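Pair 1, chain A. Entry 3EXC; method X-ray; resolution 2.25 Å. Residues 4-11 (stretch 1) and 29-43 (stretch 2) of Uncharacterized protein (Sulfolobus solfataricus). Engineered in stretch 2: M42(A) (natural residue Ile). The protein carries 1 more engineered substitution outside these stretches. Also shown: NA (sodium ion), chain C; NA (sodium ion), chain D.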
# COMPACT_ATOMS: atom_id res chain seq x y z
N MSE A 4 -9.95 13.28 -6.89
CA MSE A 4 -8.82 12.41 -7.34
C MSE A 4 -7.64 12.20 -6.31
O MSE A 4 -6.92 13.15 -5.99
CB MSE A 4 -8.26 12.98 -8.67
CG MSE A 4 -8.76 12.32 -9.99
SE MSE A 4 -9.04 10.30 -9.85
CE MSE A 4 -11.01 10.18 -9.33
N LYS A 5 -7.43 10.98 -5.80
CA LYS A 5 -6.34 10.69 -4.89
C LYS A 5 -5.26 9.83 -5.50
O LYS A 5 -5.40 9.25 -6.57
CB LYS A 5 -6.86 9.94 -3.68
CG LYS A 5 -7.98 10.60 -3.09
CD LYS A 5 -7.66 10.77 -1.68
CE LYS A 5 -7.28 12.19 -1.40
NZ LYS A 5 -6.31 12.03 -0.33
N LEU A 6 -4.16 9.69 -4.79
CA LEU A 6 -3.27 8.61 -5.11
C LEU A 6 -2.62 8.11 -3.92
O LEU A 6 -2.54 8.79 -2.92
CB LEU A 6 -2.27 8.99 -6.19
CG LEU A 6 -1.39 10.19 -6.05
CD1 LEU A 6 -0.50 9.95 -4.92
CD2 LEU A 6 -0.63 10.18 -7.35
N LEU A 7 -2.22 6.85 -4.01
CA LEU A 7 -1.46 6.14 -2.99
C LEU A 7 -0.11 5.83 -3.57
O LEU A 7 -0.01 5.44 -4.75
CB LEU A 7 -2.01 4.75 -2.76
CG LEU A 7 -3.37 4.67 -2.20
CD1 LEU A 7 -3.70 3.15 -2.22
CD2 LEU A 7 -3.18 5.19 -0.80
N VAL A 8 0.90 5.98 -2.74
CA VAL A 8 2.21 5.49 -3.08
C VAL A 8 2.52 4.47 -2.01
O VAL A 8 2.54 4.79 -0.82
CB VAL A 8 3.23 6.59 -2.95
CG1 VAL A 8 4.60 6.07 -3.30
CG2 VAL A 8 2.82 7.66 -3.92
N VAL A 9 2.77 3.25 -2.43
CA VAL A 9 3.13 2.18 -1.56
C VAL A 9 4.52 1.70 -1.98
O VAL A 9 4.78 1.36 -3.14
CB VAL A 9 2.09 1.02 -1.75
CG1 VAL A 9 2.37 -0.17 -0.85
CG2 VAL A 9 0.69 1.55 -1.42
N TYR A 10 5.43 1.57 -1.03
CA TYR A 10 6.80 1.16 -1.42
C TYR A 10 7.41 -0.04 -0.61
O TYR A 10 7.02 -0.37 0.57
CB TYR A 10 7.73 2.38 -1.47
CG TYR A 10 7.73 3.23 -0.23
CD1 TYR A 10 6.80 4.26 -0.07
CD2 TYR A 10 8.66 3.02 0.81
CE1 TYR A 10 6.78 5.04 1.12
CE2 TYR A 10 8.65 3.80 1.98
CZ TYR A 10 7.70 4.81 2.10
OH TYR A 10 7.66 5.60 3.23
N ASP A 11 8.40 -0.67 -1.24
CA ASP A 11 9.11 -1.80 -0.69
C ASP A 11 10.57 -1.45 -1.07
O ASP A 11 11.07 -1.74 -2.18
CB ASP A 11 8.52 -3.07 -1.33
CG ASP A 11 9.36 -4.34 -1.10
OD1 ASP A 11 10.46 -4.24 -0.48
OD2 ASP A 11 8.92 -5.45 -1.59
N GLY A 29 3.99 17.19 -0.59
CA GLY A 29 2.65 17.21 0.06
C GLY A 29 1.86 15.90 0.29
O GLY A 29 0.68 15.94 0.69
N LEU A 30 2.44 14.73 0.07
CA LEU A 30 1.69 13.51 0.44
C LEU A 30 1.76 13.30 1.95
O LEU A 30 2.66 13.80 2.57
CB LEU A 30 2.27 12.27 -0.18
CG LEU A 30 2.51 12.17 -1.66
CD1 LEU A 30 1.84 10.92 -2.14
CD2 LEU A 30 1.87 13.24 -2.34
N GLU A 31 0.84 12.52 2.51
CA GLU A 31 0.78 12.30 3.93
C GLU A 31 0.99 10.86 4.27
O GLU A 31 0.39 9.99 3.63
CB GLU A 31 -0.57 12.79 4.47
CG GLU A 31 -0.49 14.32 4.71
CD GLU A 31 -1.77 14.89 5.27
OE1 GLU A 31 -2.55 14.13 5.92
OE2 GLU A 31 -1.99 16.10 5.05
N ARG A 32 1.80 10.60 5.29
CA ARG A 32 2.03 9.21 5.65
C ARG A 32 0.78 8.58 6.22
O ARG A 32 0.14 9.17 7.04
CB ARG A 32 3.17 9.06 6.61
CG ARG A 32 3.48 7.60 6.81
CD ARG A 32 4.41 7.40 8.02
NE ARG A 32 5.79 7.84 7.77
CZ ARG A 32 6.75 7.14 7.15
NH1 ARG A 32 6.51 5.93 6.68
NH2 ARG A 32 7.97 7.65 7.04
N ILE A 33 0.39 7.41 5.74
CA ILE A 33 -0.70 6.66 6.36
C ILE A 33 -0.18 5.37 7.02
O ILE A 33 -0.89 4.83 7.85
CB ILE A 33 -1.81 6.27 5.35
CG1 ILE A 33 -1.22 5.44 4.26
CG2 ILE A 33 -2.44 7.47 4.78
CD1 ILE A 33 -2.28 4.73 3.25
N GLN A 34 0.99 4.85 6.64
CA GLN A 34 1.57 3.64 7.29
C GLN A 34 3.02 3.69 7.09
O GLN A 34 3.48 4.49 6.31
CB GLN A 34 1.26 2.40 6.49
CG GLN A 34 -0.02 1.90 6.63
CD GLN A 34 -0.16 0.53 6.07
OE1 GLN A 34 0.83 -0.19 5.85
NE2 GLN A 34 -1.42 0.09 5.96
N ARG A 35 3.73 2.74 7.65
CA ARG A 35 5.18 2.70 7.49
C ARG A 35 5.69 2.79 6.03
O ARG A 35 6.78 3.35 5.75
CB ARG A 35 5.76 1.47 8.18
CG ARG A 35 6.97 0.94 7.53
CD ARG A 35 7.41 -0.36 8.16
NE ARG A 35 8.37 -0.96 7.25
CZ ARG A 35 9.68 -0.77 7.33
NH1 ARG A 35 10.18 -0.02 8.29
NH2 ARG A 35 10.48 -1.33 6.44
N SER A 36 4.98 2.22 5.08
CA SER A 36 5.55 2.36 3.72
C SER A 36 4.46 2.78 2.71
O SER A 36 4.40 2.23 1.63
CB SER A 36 6.27 1.07 3.31
OG SER A 36 7.51 0.94 4.00
N ALA A 37 3.61 3.73 3.10
CA ALA A 37 2.49 4.11 2.24
C ALA A 37 2.15 5.54 2.55
O ALA A 37 2.20 5.97 3.68
CB ALA A 37 1.30 3.17 2.49
N PHE A 38 1.84 6.29 1.52
CA PHE A 38 1.47 7.69 1.64
C PHE A 38 0.24 7.90 0.76
O PHE A 38 0.03 7.11 -0.18
CB PHE A 38 2.60 8.56 1.06
CG PHE A 38 3.69 8.87 2.03
CD1 PHE A 38 3.79 10.14 2.58
CD2 PHE A 38 4.62 7.88 2.40
CE1 PHE A 38 4.84 10.43 3.50
CE2 PHE A 38 5.64 8.11 3.32
CZ PHE A 38 5.77 9.38 3.88
N GLU A 39 -0.56 8.92 1.05
CA GLU A 39 -1.67 9.31 0.14
C GLU A 39 -1.65 10.81 -0.04
O GLU A 39 -1.09 11.53 0.79
CB GLU A 39 -3.07 8.85 0.66
CG GLU A 39 -3.36 9.25 2.13
CD GLU A 39 -3.94 10.68 2.32
OE1 GLU A 39 -4.41 11.24 1.28
OE2 GLU A 39 -3.96 11.20 3.50
N GLY A 40 -2.24 11.30 -1.13
CA GLY A 40 -2.23 12.73 -1.33
C GLY A 40 -3.19 13.01 -2.44
O GLY A 40 -3.76 12.08 -2.98
N ASP A 41 -3.38 14.27 -2.76
CA ASP A 41 -4.28 14.66 -3.79
C ASP A 41 -3.50 14.92 -5.06
O ASP A 41 -2.41 15.51 -5.03
CB ASP A 41 -5.04 15.93 -3.40
CG ASP A 41 -5.80 15.83 -2.01
OD1 ASP A 41 -6.34 14.76 -1.61
OD2 ASP A 41 -5.89 16.89 -1.34
N MSE A 42 -4.06 14.45 -6.17
CA MSE A 42 -3.85 14.99 -7.55
C MSE A 42 -3.62 16.53 -7.78
O MSE A 42 -4.52 17.37 -7.53
CB MSE A 42 -5.09 14.59 -8.38
CG MSE A 42 -4.78 13.90 -9.70
SE MSE A 42 -3.70 12.23 -9.43
CE MSE A 42 -4.12 11.30 -11.20
N ASP A 43 -2.47 16.88 -8.35
CA ASP A 43 -1.99 18.28 -8.32
C ASP A 43 -1.67 19.00 -9.66
O ASP A 43 -0.86 19.96 -9.71
CB ASP A 43 -0.73 18.32 -7.45
CG ASP A 43 -1.02 18.65 -6.01
OD1 ASP A 43 -2.23 18.71 -5.61
OD2 ASP A 43 0.01 18.87 -5.32
NA NA C . 3.30 -0.52 5.09
NA NA D . 5.41 -2.64 0.92
O HOH W 1 9.81 -0.50 2.67
O HOH W 2 3.43 -1.25 2.37
O HOH W 3 5.43 -2.10 5.73
O HOH W 4 7.19 -2.49 2.97

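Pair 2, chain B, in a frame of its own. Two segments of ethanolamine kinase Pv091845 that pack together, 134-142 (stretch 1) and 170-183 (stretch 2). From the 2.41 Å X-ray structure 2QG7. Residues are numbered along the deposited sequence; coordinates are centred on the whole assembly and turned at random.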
# COMPACT_ATOMS: atom_id res chain seq x y z
N ALA B 134 41.72 -12.74 0.26
CA ALA B 134 40.75 -13.34 -0.66
C ALA B 134 39.37 -13.40 -0.01
O ALA B 134 39.25 -13.74 1.18
CB ALA B 134 41.21 -14.74 -1.10
N LYS B 135 38.33 -13.07 -0.79
CA LYS B 135 36.99 -12.93 -0.26
C LYS B 135 36.02 -13.99 -0.77
O LYS B 135 36.00 -14.32 -1.96
CB LYS B 135 36.46 -11.52 -0.50
CG LYS B 135 37.48 -10.43 -0.01
CD LYS B 135 36.81 -9.03 -0.19
CE LYS B 135 37.87 -7.95 0.25
NZ LYS B 135 37.08 -6.54 0.29
N TYR B 136 35.26 -14.55 0.17
CA TYR B 136 34.19 -15.53 -0.12
C TYR B 136 32.86 -14.98 0.36
O TYR B 136 32.81 -13.91 0.97
CB TYR B 136 34.49 -16.90 0.53
CG TYR B 136 35.86 -17.46 0.17
CD1 TYR B 136 36.99 -17.19 0.96
CD2 TYR B 136 36.03 -18.25 -0.98
CE1 TYR B 136 38.25 -17.70 0.61
CE2 TYR B 136 37.28 -18.75 -1.33
CZ TYR B 136 38.38 -18.48 -0.54
OH TYR B 136 39.60 -18.99 -0.89
N LEU B 137 31.78 -15.69 0.06
CA LEU B 137 30.43 -15.27 0.44
C LEU B 137 29.67 -16.49 0.96
O LEU B 137 29.69 -17.57 0.33
CB LEU B 137 29.71 -14.66 -0.77
CG LEU B 137 28.34 -13.99 -0.60
CD1 LEU B 137 28.48 -12.72 0.22
CD2 LEU B 137 27.71 -13.67 -1.96
N ILE B 138 29.03 -16.33 2.12
CA ILE B 138 28.19 -17.39 2.63
C ILE B 138 26.74 -16.99 2.44
O ILE B 138 26.32 -15.89 2.83
CB ILE B 138 28.48 -17.76 4.10
CG1 ILE B 138 29.94 -18.18 4.27
CG2 ILE B 138 27.55 -18.88 4.56
CD1 ILE B 138 30.32 -18.46 5.71
N ARG B 139 25.98 -17.90 1.83
CA ARG B 139 24.57 -17.70 1.64
C ARG B 139 23.82 -18.77 2.42
O ARG B 139 24.00 -19.98 2.20
CB ARG B 139 24.22 -17.76 0.15
CG ARG B 139 22.79 -17.35 -0.17
CD ARG B 139 22.44 -17.68 -1.60
NE ARG B 139 23.18 -16.86 -2.56
CZ ARG B 139 22.86 -15.62 -2.92
NH1 ARG B 139 23.62 -14.98 -3.80
NH2 ARG B 139 21.79 -14.99 -2.40
N LEU B 140 22.99 -18.30 3.35
CA LEU B 140 22.21 -19.16 4.21
C LEU B 140 20.75 -18.98 3.84
O LEU B 140 20.23 -17.86 3.84
CB LEU B 140 22.45 -18.81 5.69
CG LEU B 140 23.87 -18.99 6.23
CD1 LEU B 140 23.95 -18.46 7.63
CD2 LEU B 140 24.30 -20.45 6.24
N TYR B 141 20.11 -20.09 3.49
CA TYR B 141 18.72 -20.07 3.04
C TYR B 141 17.74 -19.86 4.19
O TYR B 141 18.02 -20.26 5.33
CB TYR B 141 18.36 -21.37 2.29
CG TYR B 141 19.37 -21.86 1.26
CD1 TYR B 141 20.10 -20.96 0.46
CD2 TYR B 141 19.57 -23.25 1.07
CE1 TYR B 141 21.01 -21.43 -0.47
CE2 TYR B 141 20.47 -23.72 0.13
CZ TYR B 141 21.19 -22.80 -0.64
OH TYR B 141 22.09 -23.25 -1.58
N GLY B 142 16.58 -19.24 3.89
CA GLY B 142 15.48 -19.12 4.87
C GLY B 142 14.68 -20.42 5.06
O GLY B 142 15.10 -21.50 4.60
N ILE B 170 30.06 -21.00 -7.54
CA ILE B 170 29.65 -21.53 -6.25
C ILE B 170 30.56 -22.69 -5.88
O ILE B 170 30.62 -23.68 -6.61
CB ILE B 170 28.18 -22.02 -6.28
CG1 ILE B 170 27.24 -20.87 -6.60
CG2 ILE B 170 27.80 -22.71 -4.93
CD1 ILE B 170 25.90 -21.35 -7.00
N TYR B 171 31.24 -22.57 -4.74
CA TYR B 171 32.25 -23.55 -4.32
C TYR B 171 31.65 -24.82 -3.67
O TYR B 171 31.97 -25.94 -4.09
CB TYR B 171 33.23 -22.88 -3.37
CG TYR B 171 33.98 -21.71 -3.98
CD1 TYR B 171 34.98 -21.92 -4.93
CD2 TYR B 171 33.72 -20.40 -3.57
CE1 TYR B 171 35.68 -20.84 -5.48
CE2 TYR B 171 34.42 -19.31 -4.11
CZ TYR B 171 35.40 -19.55 -5.06
OH TYR B 171 36.10 -18.50 -5.62
N VAL B 172 30.76 -24.63 -2.68
CA VAL B 172 30.17 -25.75 -1.93
C VAL B 172 28.65 -25.61 -1.75
O VAL B 172 28.16 -24.53 -1.44
CB VAL B 172 30.83 -25.94 -0.51
CG1 VAL B 172 30.26 -27.17 0.18
CG2 VAL B 172 32.35 -26.03 -0.61
N PHE B 173 27.92 -26.72 -1.92
CA PHE B 173 26.49 -26.77 -1.67
C PHE B 173 26.21 -27.62 -0.42
O PHE B 173 26.72 -28.73 -0.30
CB PHE B 173 25.72 -27.37 -2.87
CG PHE B 173 25.78 -26.54 -4.14
CD1 PHE B 173 26.77 -26.77 -5.09
CD2 PHE B 173 24.82 -25.56 -4.38
CE1 PHE B 173 26.84 -26.02 -6.27
CE2 PHE B 173 24.86 -24.77 -5.57
CZ PHE B 173 25.87 -25.01 -6.52
N PHE B 174 25.40 -27.09 0.51
CA PHE B 174 24.90 -27.87 1.66
C PHE B 174 23.42 -27.61 1.89
O PHE B 174 22.86 -26.63 1.37
CB PHE B 174 25.74 -27.64 2.94
CG PHE B 174 26.14 -26.20 3.20
CD1 PHE B 174 25.39 -25.40 4.06
CD2 PHE B 174 27.28 -25.65 2.61
CE1 PHE B 174 25.75 -24.09 4.32
CE2 PHE B 174 27.65 -24.33 2.87
CZ PHE B 174 26.89 -23.55 3.72
N THR B 175 22.79 -28.48 2.68
CA THR B 175 21.30 -28.51 2.71
C THR B 175 20.65 -27.22 3.16
O THR B 175 19.42 -27.04 2.98
CB THR B 175 20.71 -29.69 3.54
OG1 THR B 175 21.23 -29.64 4.88
CG2 THR B 175 21.06 -31.03 2.88
N ASN B 176 21.46 -26.31 3.72
CA ASN B 176 20.90 -25.09 4.30
C ASN B 176 21.62 -23.81 3.83
O ASN B 176 21.31 -22.69 4.26
CB ASN B 176 20.82 -25.24 5.84
CG ASN B 176 22.18 -25.14 6.53
OD1 ASN B 176 22.46 -24.16 7.18
ND2 ASN B 176 23.02 -26.15 6.37
N GLY B 177 22.54 -23.97 2.88
CA GLY B 177 23.20 -22.82 2.32
C GLY B 177 24.28 -23.20 1.37
O GLY B 177 24.37 -24.36 0.95
N ARG B 178 25.12 -22.22 1.02
CA ARG B 178 26.26 -22.47 0.13
C ARG B 178 27.41 -21.50 0.35
O ARG B 178 27.25 -20.44 0.99
CB ARG B 178 25.81 -22.37 -1.34
CG ARG B 178 25.52 -20.94 -1.79
CD ARG B 178 25.30 -20.86 -3.27
NE ARG B 178 23.95 -21.26 -3.62
CZ ARG B 178 23.09 -20.49 -4.28
NH1 ARG B 178 21.88 -20.97 -4.55
NH2 ARG B 178 23.42 -19.25 -4.67
N ILE B 179 28.57 -21.86 -0.20
CA ILE B 179 29.74 -20.97 -0.22
C ILE B 179 30.06 -20.59 -1.67
O ILE B 179 30.34 -21.46 -2.52
CB ILE B 179 31.02 -21.58 0.46
CG1 ILE B 179 30.69 -22.18 1.84
CG2 ILE B 179 32.09 -20.49 0.59
CD1 ILE B 179 31.81 -23.08 2.42
N GLU B 180 30.04 -19.30 -1.94
CA GLU B 180 30.16 -18.81 -3.30
C GLU B 180 31.17 -17.67 -3.39
O GLU B 180 31.59 -17.10 -2.38
CB GLU B 180 28.78 -18.41 -3.88
CG GLU B 180 28.12 -17.24 -3.17
CD GLU B 180 26.68 -16.95 -3.61
OE1 GLU B 180 25.85 -17.88 -3.72
OE2 GLU B 180 26.36 -15.76 -3.83
N GLU B 181 31.56 -17.38 -4.62
CA GLU B 181 32.57 -16.39 -4.96
C GLU B 181 32.03 -15.01 -4.70
O GLU B 181 30.93 -14.67 -5.15
CB GLU B 181 32.93 -16.53 -6.45
CG GLU B 181 34.20 -15.85 -6.88
CD GLU B 181 34.48 -15.96 -8.39
OE1 GLU B 181 34.78 -14.91 -8.99
OE2 GLU B 181 34.41 -17.09 -8.97
N PHE B 182 32.82 -14.22 -3.99
CA PHE B 182 32.47 -12.85 -3.72
C PHE B 182 32.70 -12.01 -4.97
O PHE B 182 33.72 -12.16 -5.67
CB PHE B 182 33.28 -12.30 -2.55
CG PHE B 182 33.03 -10.83 -2.26
CD1 PHE B 182 31.90 -10.42 -1.56
CD2 PHE B 182 33.94 -9.87 -2.70
CE1 PHE B 182 31.68 -9.06 -1.30
CE2 PHE B 182 33.74 -8.52 -2.44
CZ PHE B 182 32.60 -8.10 -1.74
N MET B 183 31.73 -11.14 -5.24
CA MET B 183 31.88 -10.16 -6.31
C MET B 183 31.70 -8.75 -5.73
O MET B 183 30.70 -8.45 -5.08
CB MET B 183 30.85 -10.45 -7.40
CG MET B 183 31.00 -9.59 -8.67
SD MET B 183 29.57 -9.76 -9.80
CE MET B 183 28.22 -9.26 -8.72
O HOH W 5 35.73 -15.75 -3.88

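In both pairs a strand runs antiparallel to the second strand of a hairpin: 5-11 against 37-41 in pair 1 (162° between directions) and 136-141 against 177-181 in pair 2 (164°), with the axes approaching to 4.7 Å in each. Fourteen central residues superpose to 0.6 Å, so the ladders match rung for rung. L6(A) N donates to G40(A) O at 3.0 Å, as L137(B) N does to E180(B) O at 2.8 Å; V8(A) and F38(A) exchange two backbone bonds, as R139(B) and R178(B) do. At the hairpin end Y10(A) N reaches S36(A) O at 2.9 Å, and Y141(B) N reaches N176(B) O at 3.0 Å.

The face holding L7(A) and V9(A) is apolar in stretch 1 of both pairs, since I138(B) and L140(B) match them with side-chain centres 0.4 and 0.7 Å apart. Branched aliphatic residues suit such buried strand positions. Across from V9(A) lies A37(A), its CB 4.3 Å from V9(A) CG2. Its counterpart G177(B) has no side chain; a CB there would lie only 2.3 Å from R139(B) O.

The other face is solved differently. In pair 1 it is greasy: V8(A) CG2 and L6(A) CD1 each lie 3.8 Å from L30(A) CD1. G40(A) leaves room for that leucine, because a CB would come within 2.8 Å of L30(A) CD2. In pair 2 L137(B) keeps the leucine of L6(A), but the positions of V8(A), F38(A) and G40(A) carry charge. R139(B), matching V8(A), forms a salt bridge to E180(B), which matches G40(A), with NH1 2.8 Å from OE2. R178(B), matching F38(A), also joins E180(B), NH2 to OE1 at 2.9 Å. The carboxylate thus serves two arginines, offsetting the like charges where R139(B) NE and R178(B) NH2 lie 3.2 Å apart.

K5(A) and Y136(B) coincide at CA, yet K5(A) bends its amine back to E39(A), NZ to OE1 at 2.6 Å, whereas Y136(B) turns its ring edge toward the face of Y171(B), centroids 5.6 Å apart. At E39(A)'s position pair 2 has I179(B), whose CG2 lies 4.3 Å from Y136(B) CB: an ion pair gives way to apolar packing.

The matched tyrosines both use a ring face to cover the hairpin end, where a broad flat surface can pack against small groups. S36(A) CB sits 4.0 Å from the Y10(A) ring centroid; G177(B) CA, one position further along, comes to 3.6 Å from that of Y141(B).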